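Local coordinates for fatty-acid-binding protein 1 (Arabidopsis thaliana, PDB 4DOO) that binds fatty acids, preferring saturated ones, within a chalcone-isomerase-like fold in the plastid and may take part in alpha-linolenic acid metabolism, at residues D60-L65 and N73-D78. Residues are numbered along the deposited sequence; the frame is centred on the assembly and turned at random.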
# COMPACT_ATOMS: atom_id res chain seq x y z
N ASP A 60 -1.89 -4.85 -22.60
CA ASP A 60 -3.01 -5.74 -22.85
C ASP A 60 -4.38 -5.06 -22.81
O ASP A 60 -5.23 -5.34 -23.65
CB ASP A 60 -3.00 -6.92 -21.88
CG ASP A 60 -1.79 -7.83 -22.07
OD1 ASP A 60 -1.21 -7.82 -23.18
OD2 ASP A 60 -1.44 -8.57 -21.13
N LYS A 61 -4.59 -4.18 -21.84
CA LYS A 61 -5.88 -3.50 -21.71
C LYS A 61 -5.95 -2.10 -22.29
O LYS A 61 -7.04 -1.58 -22.53
CB LYS A 61 -6.30 -3.45 -20.25
CG LYS A 61 -6.86 -4.76 -19.72
CD LYS A 61 -7.37 -4.61 -18.29
CE LYS A 61 -8.09 -5.86 -17.85
NZ LYS A 61 -9.25 -6.13 -18.74
N TYR A 62 -4.79 -1.47 -22.51
CA TYR A 62 -4.74 -0.12 -23.04
C TYR A 62 -3.79 0.01 -24.22
O TYR A 62 -3.06 0.99 -24.34
CB TYR A 62 -4.31 0.85 -21.93
CG TYR A 62 -5.26 0.87 -20.76
CD1 TYR A 62 -5.18 -0.09 -19.75
CD2 TYR A 62 -6.28 1.82 -20.68
CE1 TYR A 62 -6.09 -0.11 -18.69
CE2 TYR A 62 -7.20 1.81 -19.63
CZ TYR A 62 -7.10 0.84 -18.64
OH TYR A 62 -8.03 0.81 -17.62
N ALA A 63 -3.81 -0.98 -25.11
CA ALA A 63 -2.92 -0.98 -26.27
C ALA A 63 -2.99 0.30 -27.11
O ALA A 63 -4.07 0.84 -27.37
CB ALA A 63 -3.21 -2.19 -27.14
N ASN A 64 -1.82 0.77 -27.50
CA ASN A 64 -1.67 1.96 -28.34
C ASN A 64 -2.26 3.25 -27.81
O ASN A 64 -2.49 4.19 -28.58
CB ASN A 64 -2.24 1.69 -29.73
CG ASN A 64 -1.70 0.42 -30.34
OD1 ASN A 64 -0.49 0.18 -30.34
ND2 ASN A 64 -2.59 -0.40 -30.88
N LEU A 65 -2.51 3.33 -26.51
CA LEU A 65 -3.07 4.55 -25.95
C LEU A 65 -1.99 5.34 -25.25
O LEU A 65 -1.10 4.77 -24.62
CB LEU A 65 -4.20 4.22 -24.97
CG LEU A 65 -5.36 3.40 -25.52
CD1 LEU A 65 -6.34 3.07 -24.40
CD2 LEU A 65 -6.05 4.16 -26.63
N ASN A 73 -8.89 7.21 -18.17
CA ASN A 73 -9.89 6.14 -18.06
C ASN A 73 -10.25 5.88 -16.61
O ASN A 73 -9.39 5.55 -15.80
CB ASN A 73 -9.36 4.85 -18.68
CG ASN A 73 -9.82 4.67 -20.11
OD1 ASN A 73 -11.00 4.38 -20.36
ND2 ASN A 73 -8.91 4.84 -21.06
N LYS A 74 -11.53 6.04 -16.28
CA LYS A 74 -11.99 5.81 -14.92
C LYS A 74 -11.69 4.40 -14.44
O LYS A 74 -11.55 4.15 -13.25
CB LYS A 74 -13.49 6.10 -14.81
CG LYS A 74 -13.83 7.58 -14.94
CD LYS A 74 -15.31 7.84 -14.70
CE LYS A 74 -15.60 9.34 -14.69
NZ LYS A 74 -17.04 9.63 -14.43
N SER A 75 -11.58 3.47 -15.38
CA SER A 75 -11.31 2.07 -15.06
C SER A 75 -9.86 1.75 -14.72
O SER A 75 -9.57 0.69 -14.17
CB SER A 75 -11.73 1.19 -16.25
OG SER A 75 -10.96 1.54 -17.39
N PHE A 76 -8.94 2.66 -15.05
CA PHE A 76 -7.51 2.42 -14.82
C PHE A 76 -7.15 1.99 -13.40
O PHE A 76 -6.47 0.98 -13.21
CB PHE A 76 -6.70 3.66 -15.20
CG PHE A 76 -5.21 3.45 -15.16
CD1 PHE A 76 -4.62 2.38 -15.83
CD2 PHE A 76 -4.38 4.36 -14.50
CE1 PHE A 76 -3.23 2.21 -15.83
CE2 PHE A 76 -3.00 4.20 -14.49
CZ PHE A 76 -2.42 3.12 -15.16
N MET A 77 -7.60 2.75 -12.41
CA MET A 77 -7.30 2.44 -11.02
C MET A 77 -7.71 1.02 -10.64
O MET A 77 -6.90 0.27 -10.08
CB MET A 77 -7.98 3.46 -10.11
CG MET A 77 -7.75 3.22 -8.62
SD MET A 77 -8.33 4.59 -7.60
CE MET A 77 -10.09 4.34 -7.64
N ASP A 78 -8.95 0.64 -10.93
CA ASP A 78 -9.40 -0.71 -10.58
C ASP A 78 -8.69 -1.79 -11.40
O ASP A 78 -8.46 -2.89 -10.91
CB ASP A 78 -10.92 -0.85 -10.78
CG ASP A 78 -11.49 -2.05 -10.06
OD1 ASP A 78 -11.68 -1.96 -8.83
OD2 ASP A 78 -11.73 -3.09 -10.71
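Tyr-62 and Phe-76 form an edge-to-face (T-shaped) aromatic pair in the helical segment that joins strands 39-50 and 87-93 of the chalcone-isomerase-like fold, well away from the fatty-acid pockets. They illustrate how a single tyrosine can tie the end of one helix to the beginning of another. Helix 51-61 gives way at Tyr-62 to a type II beta turn, Tyr-62 to Leu-65, while a type I turn from Asn-73 to Phe-76 leads into helix 76-82. The tyrosine ring bridges the two. CG stands anti to the carbonyl carbon, and the ring reaches across with its hydroxyl leading. Phe-76 presents its edge to the tyrosine face, the planes 86° apart and the centroids separated by 5.7 Å; CD1 of Phe-76 comes to 4.1 Å from CZ of Tyr-62. With CG anti to the backbone N (chi1 -173°), the Phe-76 ring is directed back to the tyrosine, where its edge meets the face, and Ile-70 of helix 67-71 packs against both side chains. Asn-73 occupies the tyrosine's edge instead: the two side chains run past each other in opposite directions, amide and ring planes 65° apart, with ND2 of Asn-73 3.8 Å from CE2 of Tyr-62. Near the ring plane, the hydroxyl of Ser-75 brings OG to 3.0 Å from OH of Tyr-62, a possible hydrogen bond, while the bond between the phenolic oxygen and OD2 of Asp-79 anchors it to helix 76-82. A phenylalanine in place of Tyr-62 could keep the aromatic pair but would probably leave Asp-79 without its phenolic partner and take away a possible partner of Ser-75, weakening the tie between the turns. The phenolic oxygen comes up against the turn, where OH of Tyr-62 lies 3.3 Å from CA of Phe-76.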